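Local atomic coordinates of sister chromatid cohesion protein (Chaetomium thermophilum, PDB entry 5T8V), a protein that probably loads cohesin onto chromatin as a member of the SCC2/Nipped-B family, represented here by its HEAT-repeat C-terminal fragment. Residues A[616-621]-A[650-655]; A[656-661]-A[687-692]; A[674-679]-A[710-715]. All blocks are in the same frame, centred on the assembly; numbering follows the deposited sequence.

Contact 1 (A[616-621]-A[650-655]); sequences ILLNSM and DSVVVQ
Leu618 turns one methyl, CD1, into the first turn of helix 652-660 and overlaps two successive valines there. Its CD1 lies 4.2 Å from Val652 CG2 and also 4.2 Å from Val653 CA, with Val653 CG2 at 4.3 Å from the same CD1. One methyl therefore rests against both a side-chain branch and the backbone of that turn. Its direction follows from chi1 of -71°, which sets CG anti to the carbonyl carbon, and the Leu618 and Val652 side chains meet nearly perpendicular. Val652 offers CG2, the branch lying between its own backbone N and carbonyl carbon. The two segments bury 112 Å² in all, and no hydrogen bond crosses, so the joint is purely apolar.

Helices 610-619 and 652-660 are not consecutive in the chain: helix 628-642 comes between them and covers the flank of 616-621, taking Leu617 on Ser635 and Ile636. Pairing of a helix with the next but one is consistent with the layered stacking of a HEAT-repeat solenoid. Polar groups work at the helix ends. Leu617 O accepts from Ser620 OG and, at 2.9 Å, from Ser620 N, while the same hydroxyl has a further hydrogen-bonded partner in Ser632 OG. On the other segment Ser651 is the N-cap of helix 652-660; its OG receives Val654 N in a weak 3.4 Å bond that is nevertheless almost straight, at 173°. That hydroxyl is also hydrogen-bonded to Ile646 O, which ties the start of the helix to the preceding loop.

Contact 2 (A[656-661]-A[687-692]); sequences LILRSS and EEKMTE
Lys689 and Met690 both close on one residue of the facing helix, Leu658, whose two methyls are divided between them. Along 687-692, the turn opens with Glu687, which looks elsewhere: its carboxylate forms a salt bridge with Arg719 and a hydrogen bond with Asn720, while its backbone O takes both Met690 N and Thr691 N. Lys689 follows. Its chain is bent at the last torsion (chi4 66°), and NZ comes to 3.9 Å from Leu658 CD1, the two side chains crossing at about a right angle. This is contact between an ammonium group and a methyl, with no hydrogen bond. Met690 gives the closer approach, CE lying 3.6 Å from Leu658 CD2. Although its CB does not point at the other segment, the bend at chi3 (81°) swings CE toward the leucine, and the chains meet obliquely. Thr691 turns instead to Leu725.

The contact is thus apolar on its buried side, at Met690, and more open at exposed Lys689, with 148 Å² buried in all. Helices 652-660 and 685-696, a helix and the next but one, pack as in the stacked layers of a HEAT-repeat solenoid. Helix 666-682, between them in sequence, receives Ile657 and Ser660 from the first segment and Glu687 from the second, while Leu658 and Ser661 also reach Thr693, and helix 723-735 packs on Glu688 and Thr691.

Contact 3 (A[674-679]-A[710-715]); sequences GLISKC and MKLAKD
Leu712 forks against two neighbouring residues of helix 666-682, one methyl to each. CD1 lies 3.8 Å from Ser677 OG and 3.9 Å from Ser677 CB, whereas CD2 is 4.3 Å from Ile676 CG2. The split follows from the leucine torsions. With chi1 at 173° the CG is swung away from the backbone N and sent out toward the facing helix; chi2 of 63° then folds CD1 back while CD2 continues the extended chain, so the two methyls part over Ser677 and Ile676.

Ile676 answers with its short branch, and its longer arm serves a different neighbour: a chi1 of -70° turns CG1 beside the backbone N, and that arm packs on Met690 and Ile657. Helix 685-696, which links the two helices in sequence, thus also joins the contact, Val694 touching both Ile676 and Leu712. Such alternation, in which helices 666-682 and 703-719 pair side by side and the helix between them packs against both, is the two-layered arrangement of a HEAT-repeat solenoid. Ser677 is partly exposed. Its OG and CB both touch Leu712 CD1 in van der Waals fashion, and no hydrogen bond spans the segments, which bury 109 Å² in total. Of the CA atoms of the two segments, those of Ser677 and Leu712 come nearest, at 7.3 Å. On the far side of 674-679, Leu675 and Cys679 face helix 628-642, through Leu633 and Met640 respectively. Lys714 NZ makes a salt bridge with Glu754.

Each contact joins a helix to the next but one along the chain, and all lie within 10 to 13 Å of the chain centre. Contacts 1 and 2 share helix 652-660 and touch where Leu618 CB meets Leu656 CD1 at 3.6 Å; contact 3 occupies the other layer, joining helices 666-682 and 703-719. Contacts 1 and 3 are buried and small, whereas contact 2 buries most surface but runs to the exterior at Lys689. None has a hydrogen bond between its segments: apolar groups, mostly methyls, make the touch, with a lysine NZ added in contact 2 and a serine OG in contact 3. Ile657 packs between the layers, on Cys679, Leu675 and Ile676.

Contact 1 (A[616-621]-A[650-655])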
loop_
_atom_site.group_PDB
_atom_site.type_symbol
_atom_site.label_atom_id
_atom_site.label_comp_id
_atom_site.label_asym_id
_atom_site.label_seq_id
_atom_site.Cartn_x
_atom_site.Cartn_y
_atom_site.Cartn_z
ATOM N N ILE A 616 6.226 -10.680 4.777
ATOM C CA ILE A 616 6.380 -10.817 3.331
ATOM C C ILE A 616 5.295 -10.027 2.621
ATOM O O ILE A 616 5.550 -9.343 1.622
ATOM C CB ILE A 616 6.359 -12.304 2.927
ATOM C CG1 ILE A 616 7.704 -12.955 3.257
ATOM C CG2 ILE A 616 6.036 -12.471 1.438
ATOM C CD1 ILE A 616 7.714 -14.463 3.124
ATOM N N LEU A 617 4.069 -10.095 3.137
ATOM C CA LEU A 617 2.973 -9.358 2.525
ATOM C C LEU A 617 3.187 -7.856 2.666
ATOM O O LEU A 617 3.116 -7.112 1.681
ATOM C CB LEU A 617 1.650 -9.785 3.160
ATOM C CG LEU A 617 0.384 -9.490 2.361
ATOM C CD1 LEU A 617 0.343 -10.326 1.087
ATOM C CD2 LEU A 617 -0.844 -9.752 3.221
ATOM N N LEU A 618 3.479 -7.397 3.886
ATOM C CA LEU A 618 3.636 -5.965 4.122
ATOM C C LEU A 618 4.721 -5.379 3.228
ATOM O O LEU A 618 4.494 -4.388 2.525
ATOM C CB LEU A 618 3.950 -5.716 5.598
ATOM C CG LEU A 618 2.776 -5.947 6.557
ATOM C CD1 LEU A 618 3.250 -6.129 7.992
ATOM C CD2 LEU A 618 1.787 -4.797 6.474
ATOM N N ASN A 619 5.906 -5.994 3.224
ATOM C CA ASN A 619 6.994 -5.493 2.393
ATOM C C ASN A 619 6.657 -5.541 0.910
ATOM O O ASN A 619 7.281 -4.820 0.123
ATOM C CB ASN A 619 8.275 -6.285 2.657
ATOM C CG ASN A 619 8.839 -6.037 4.041
ATOM O OD1 ASN A 619 9.321 -4.943 4.340
ATOM N ND2 ASN A 619 8.789 -7.055 4.894
ATOM N N SER A 620 5.690 -6.364 0.505
ATOM C CA SER A 620 5.301 -6.418 -0.898
ATOM C C SER A 620 4.325 -5.313 -1.279
ATOM O O SER A 620 3.844 -5.300 -2.417
ATOM C CB SER A 620 4.694 -7.784 -1.232
ATOM O OG SER A 620 3.392 -7.913 -0.692
ATOM N N MET A 621 4.014 -4.395 -0.359
ATOM C CA MET A 621 3.228 -3.223 -0.731
ATOM C C MET A 621 4.037 -2.286 -1.618
ATOM O O MET A 621 3.487 -1.653 -2.526
ATOM C CB MET A 621 2.750 -2.490 0.519
ATOM C CG MET A 621 1.698 -3.240 1.315
ATOM S SD MET A 621 1.137 -2.330 2.767
ATOM C CE MET A 621 2.657 -2.169 3.704
ATOM N N ASP A 650 2.794 -2.949 20.040
ATOM C CA ASP A 650 3.858 -2.827 19.045
ATOM C C ASP A 650 3.424 -3.581 17.791
ATOM O O ASP A 650 3.863 -4.697 17.507
ATOM C CB ASP A 650 5.175 -3.361 19.596
ATOM C CG ASP A 650 5.635 -2.613 20.834
ATOM O OD1 ASP A 650 5.179 -1.468 21.048
ATOM O OD2 ASP A 650 6.457 -3.168 21.591
ATOM N N SER A 651 2.537 -2.947 17.028
ATOM C CA SER A 651 1.957 -3.555 15.837
ATOM C C SER A 651 2.845 -3.275 14.632
ATOM O O SER A 651 3.049 -2.113 14.262
ATOM C CB SER A 651 0.549 -3.018 15.593
ATOM O OG SER A 651 0.056 -3.461 14.342
ATOM N N VAL A 652 3.362 -4.340 14.015
ATOM C CA VAL A 652 4.186 -4.173 12.822
ATOM C C VAL A 652 3.345 -3.674 11.657
ATOM O O VAL A 652 3.854 -2.984 10.765
ATOM C CB VAL A 652 4.901 -5.492 12.473
ATOM C CG1 VAL A 652 5.762 -5.956 13.638
ATOM C CG2 VAL A 652 3.892 -6.568 12.090
ATOM N N VAL A 653 2.055 -4.014 11.632
ATOM C CA VAL A 653 1.176 -3.530 10.570
ATOM C C VAL A 653 1.153 -2.008 10.563
ATOM O O VAL A 653 1.338 -1.368 9.519
ATOM C CB VAL A 653 -0.237 -4.117 10.737
ATOM C CG1 VAL A 653 -1.200 -3.515 9.724
ATOM C CG2 VAL A 653 -0.198 -5.631 10.595
ATOM N N VAL A 654 0.929 -1.406 11.732
ATOM C CA VAL A 654 0.966 0.049 11.840
ATOM C C VAL A 654 2.316 0.574 11.368
ATOM O O VAL A 654 2.396 1.450 10.498
ATOM C CB VAL A 654 0.666 0.483 13.288
ATOM C CG1 VAL A 654 0.707 2.003 13.419
ATOM C CG2 VAL A 654 -0.688 -0.051 13.741
ATOM N N GLN A 655 3.397 0.027 11.927
ATOM C CA GLN A 655 4.747 0.471 11.596
ATOM C C GLN A 655 4.966 0.529 10.086
ATOM O O GLN A 655 5.307 1.581 9.530
ATOM C CB GLN A 655 5.755 -0.471 12.260
ATOM C CG GLN A 655 7.216 -0.176 11.971
ATOM C CD GLN A 655 8.143 -1.194 12.614
ATOM O OE1 GLN A 655 7.926 -1.620 13.750
ATOM N NE2 GLN A 655 9.176 -1.599 11.883
#

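Contact 2 (A[656-661]-A[687-692])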
loop_
_atom_site.group_PDB
_atom_site.type_symbol
_atom_site.label_atom_id
_atom_site.label_comp_id
_atom_site.label_asym_id
_atom_site.label_seq_id
_atom_site.Cartn_x
_atom_site.Cartn_y
_atom_site.Cartn_z
ATOM N N LEU A 656 4.764 -0.599 9.405
ATOM C CA LEU A 656 5.083 -0.686 7.984
ATOM C C LEU A 656 4.060 0.014 7.100
ATOM O O LEU A 656 4.390 0.364 5.963
ATOM C CB LEU A 656 5.215 -2.152 7.566
ATOM C CG LEU A 656 6.276 -2.971 8.314
ATOM C CD1 LEU A 656 6.504 -4.311 7.626
ATOM C CD2 LEU A 656 7.596 -2.213 8.445
ATOM N N ILE A 657 2.834 0.221 7.581
ATOM C CA ILE A 657 1.905 1.092 6.867
ATOM C C ILE A 657 2.417 2.527 6.890
ATOM O O ILE A 657 2.460 3.211 5.857
ATOM C CB ILE A 657 0.494 0.981 7.473
ATOM C CG1 ILE A 657 -0.153 -0.342 7.052
ATOM C CG2 ILE A 657 -0.385 2.165 7.044
ATOM C CD1 ILE A 657 -1.456 -0.651 7.769
ATOM N N LEU A 658 2.812 3.005 8.072
ATOM C CA LEU A 658 3.383 4.344 8.179
ATOM C C LEU A 658 4.606 4.482 7.283
ATOM O O LEU A 658 4.754 5.478 6.565
ATOM C CB LEU A 658 3.737 4.641 9.636
ATOM C CG LEU A 658 2.552 4.637 10.607
ATOM C CD1 LEU A 658 3.031 4.809 12.040
ATOM C CD2 LEU A 658 1.553 5.724 10.241
ATOM N N ARG A 659 5.497 3.488 7.307
ATOM C CA ARG A 659 6.640 3.520 6.401
ATOM C C ARG A 659 6.197 3.495 4.943
ATOM O O ARG A 659 6.872 4.066 4.080
ATOM C CB ARG A 659 7.575 2.350 6.702
ATOM C CG ARG A 659 8.654 2.692 7.713
ATOM C CD ARG A 659 9.282 1.452 8.322
ATOM N NE ARG A 659 9.740 0.504 7.312
ATOM C CZ ARG A 659 10.520 -0.541 7.568
ATOM N NH1 ARG A 659 10.885 -1.355 6.585
ATOM N NH2 ARG A 659 10.944 -0.772 8.805
ATOM N N SER A 660 5.066 2.849 4.650
ATOM C CA SER A 660 4.538 2.858 3.290
ATOM C C SER A 660 4.103 4.260 2.882
ATOM O O SER A 660 4.250 4.647 1.717
ATOM C CB SER A 660 3.369 1.878 3.172
ATOM O OG SER A 660 2.835 1.866 1.860
ATOM N N SER A 661 3.571 5.039 3.828
ATOM C CA SER A 661 3.120 6.391 3.509
ATOM C C SER A 661 4.253 7.304 3.056
ATOM O O SER A 661 3.974 8.380 2.514
ATOM C CB SER A 661 2.421 7.014 4.717
ATOM O OG SER A 661 3.354 7.355 5.726
ATOM N N GLU A 687 -5.968 6.954 15.781
ATOM C CA GLU A 687 -6.236 8.190 15.057
ATOM C C GLU A 687 -5.279 9.309 15.449
ATOM O O GLU A 687 -4.551 9.841 14.607
ATOM C CB GLU A 687 -7.687 8.613 15.298
ATOM C CG GLU A 687 -8.129 9.806 14.482
ATOM C CD GLU A 687 -9.637 9.902 14.371
ATOM O OE1 GLU A 687 -10.242 9.058 13.674
ATOM O OE2 GLU A 687 -10.220 10.816 14.990
ATOM N N GLU A 688 -5.248 9.664 16.736
ATOM C CA GLU A 688 -4.462 10.818 17.158
ATOM C C GLU A 688 -3.010 10.709 16.710
ATOM O O GLU A 688 -2.413 11.702 16.280
ATOM C CB GLU A 688 -4.538 10.985 18.677
ATOM C CG GLU A 688 -3.675 12.128 19.196
ATOM C CD GLU A 688 -4.084 12.598 20.578
ATOM O OE1 GLU A 688 -4.740 11.821 21.306
ATOM O OE2 GLU A 688 -3.751 13.749 20.933
ATOM N N LYS A 689 -2.424 9.516 16.793
ATOM C CA LYS A 689 -1.012 9.374 16.461
ATOM C C LYS A 689 -0.767 9.187 14.971
ATOM O O LYS A 689 0.390 9.247 14.542
ATOM C CB LYS A 689 -0.400 8.203 17.241
ATOM C CG LYS A 689 -0.428 6.854 16.528
ATOM C CD LYS A 689 0.161 5.759 17.408
ATOM C CE LYS A 689 0.752 4.626 16.576
ATOM N NZ LYS A 689 1.947 5.059 15.786
ATOM N N MET A 690 -1.811 8.970 14.173
ATOM C CA MET A 690 -1.647 8.769 12.738
ATOM C C MET A 690 -1.952 10.014 11.916
ATOM O O MET A 690 -1.414 10.156 10.812
ATOM C CB MET A 690 -2.538 7.616 12.263
ATOM C CG MET A 690 -2.195 6.280 12.914
ATOM S SD MET A 690 -2.935 4.852 12.094
ATOM C CE MET A 690 -1.799 4.620 10.735
ATOM N N THR A 691 -2.787 10.925 12.423
ATOM C CA THR A 691 -3.060 12.156 11.685
ATOM C C THR A 691 -1.779 12.930 11.411
ATOM O O THR A 691 -1.665 13.598 10.377
ATOM C CB THR A 691 -4.040 13.049 12.449
ATOM O OG1 THR A 691 -3.417 13.534 13.644
ATOM C CG2 THR A 691 -5.291 12.296 12.810
ATOM N N GLU A 692 -0.810 12.863 12.327
ATOM C CA GLU A 692 0.463 13.536 12.102
ATOM C C GLU A 692 1.093 13.079 10.794
ATOM O O GLU A 692 1.675 13.886 10.059
ATOM C CB GLU A 692 1.409 13.272 13.273
ATOM C CG GLU A 692 2.604 14.214 13.325
ATOM C CD GLU A 692 3.701 13.716 14.248
ATOM O OE1 GLU A 692 4.806 13.418 13.749
ATOM O OE2 GLU A 692 3.455 13.613 15.469
#

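Contact 3 (A[674-679]-A[710-715])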
loop_
_atom_site.group_PDB
_atom_site.type_symbol
_atom_site.label_atom_id
_atom_site.label_comp_id
_atom_site.label_asym_id
_atom_site.label_seq_id
_atom_site.Cartn_x
_atom_site.Cartn_y
_atom_site.Cartn_z
ATOM N N GLY A 674 -4.984 4.954 2.228
ATOM C CA GLY A 674 -6.121 4.067 2.404
ATOM C C GLY A 674 -5.935 3.125 3.578
ATOM O O GLY A 674 -6.834 2.957 4.409
ATOM N N LEU A 675 -4.756 2.504 3.669
ATOM C CA LEU A 675 -4.489 1.621 4.801
ATOM C C LEU A 675 -4.574 2.373 6.122
ATOM O O LEU A 675 -5.170 1.882 7.087
ATOM C CB LEU A 675 -3.120 0.962 4.648
ATOM C CG LEU A 675 -2.919 0.071 3.421
ATOM C CD1 LEU A 675 -1.608 -0.688 3.559
ATOM C CD2 LEU A 675 -4.084 -0.896 3.215
ATOM N N ILE A 676 -3.976 3.566 6.188
ATOM C CA ILE A 676 -4.094 4.391 7.389
ATOM C C ILE A 676 -5.560 4.580 7.754
ATOM O O ILE A 676 -5.950 4.467 8.923
ATOM C CB ILE A 676 -3.382 5.741 7.178
ATOM C CG1 ILE A 676 -1.865 5.528 7.126
ATOM C CG2 ILE A 676 -3.750 6.736 8.284
ATOM C CD1 ILE A 676 -1.073 6.769 6.768
ATOM N N SER A 677 -6.398 4.862 6.755
ATOM C CA SER A 677 -7.816 5.069 7.018
ATOM C C SER A 677 -8.457 3.814 7.595
ATOM O O SER A 677 -9.251 3.893 8.540
ATOM C CB SER A 677 -8.532 5.494 5.738
ATOM O OG SER A 677 -9.892 5.799 5.996
ATOM N N LYS A 678 -8.127 2.642 7.045
ATOM C CA LYS A 678 -8.702 1.409 7.575
ATOM C C LYS A 678 -8.262 1.172 9.015
ATOM O O LYS A 678 -9.079 0.809 9.872
ATOM C CB LYS A 678 -8.314 0.224 6.690
ATOM C CG LYS A 678 -9.061 -1.067 7.008
ATOM C CD LYS A 678 -10.564 -0.894 6.850
ATOM C CE LYS A 678 -11.186 -2.064 6.111
ATOM N NZ LYS A 678 -12.653 -1.882 5.918
ATOM N N CYS A 679 -6.975 1.374 9.303
ATOM C CA CYS A 679 -6.498 1.269 10.677
ATOM C C CYS A 679 -7.306 2.171 11.599
ATOM O O CYS A 679 -7.842 1.720 12.618
ATOM C CB CYS A 679 -5.012 1.629 10.744
ATOM S SG CYS A 679 -3.924 0.489 9.858
ATOM N N MET A 710 -5.615 15.187 2.416
ATOM C CA MET A 710 -6.383 16.266 3.025
ATOM C C MET A 710 -7.881 15.992 3.035
ATOM O O MET A 710 -8.593 16.558 3.873
ATOM C CB MET A 710 -6.088 17.594 2.324
ATOM C CG MET A 710 -6.364 17.631 0.837
ATOM S SD MET A 710 -5.876 19.212 0.109
ATOM C CE MET A 710 -4.101 19.200 0.365
ATOM N N LYS A 711 -8.380 15.133 2.144
ATOM C CA LYS A 711 -9.755 14.661 2.283
ATOM C C LYS A 711 -9.890 13.774 3.518
ATOM O O LYS A 711 -10.795 13.964 4.345
ATOM C CB LYS A 711 -10.181 13.909 1.021
ATOM C CG LYS A 711 -11.689 13.812 0.825
ATOM C CD LYS A 711 -12.285 15.146 0.394
ATOM C CE LYS A 711 -13.784 15.037 0.151
ATOM N NZ LYS A 711 -14.385 16.335 -0.272
ATOM N N LEU A 712 -8.986 12.803 3.662
ATOM C CA LEU A 712 -8.939 12.009 4.884
ATOM C C LEU A 712 -8.811 12.903 6.111
ATOM O O LEU A 712 -9.500 12.699 7.117
ATOM C CB LEU A 712 -7.773 11.021 4.815
ATOM C CG LEU A 712 -7.469 10.210 6.079
ATOM C CD1 LEU A 712 -8.640 9.318 6.448
ATOM C CD2 LEU A 712 -6.205 9.388 5.886
ATOM N N ALA A 713 -7.933 13.908 6.040
ATOM C CA ALA A 713 -7.766 14.827 7.159
ATOM C C ALA A 713 -9.041 15.609 7.434
ATOM O O ALA A 713 -9.289 16.006 8.577
ATOM C CB ALA A 713 -6.607 15.783 6.884
ATOM N N LYS A 714 -9.854 15.854 6.404
ATOM C CA LYS A 714 -11.159 16.470 6.620
ATOM C C LYS A 714 -12.067 15.544 7.417
ATOM O O LYS A 714 -12.626 15.937 8.452
ATOM C CB LYS A 714 -11.792 16.829 5.274
ATOM C CG LYS A 714 -13.288 17.135 5.316
ATOM C CD LYS A 714 -13.851 17.237 3.910
ATOM C CE LYS A 714 -15.367 17.170 3.916
ATOM N NZ LYS A 714 -15.924 17.156 2.535
ATOM N N ASP A 715 -12.226 14.302 6.949
ATOM C CA ASP A 715 -13.036 13.341 7.691
ATOM C C ASP A 715 -12.593 13.259 9.148
ATOM O O ASP A 715 -13.425 13.270 10.065
ATOM C CB ASP A 715 -12.958 11.965 7.026
ATOM C CG ASP A 715 -13.595 11.947 5.647
ATOM O OD1 ASP A 715 -14.576 12.691 5.433
ATOM O OD2 ASP A 715 -13.114 11.188 4.777
#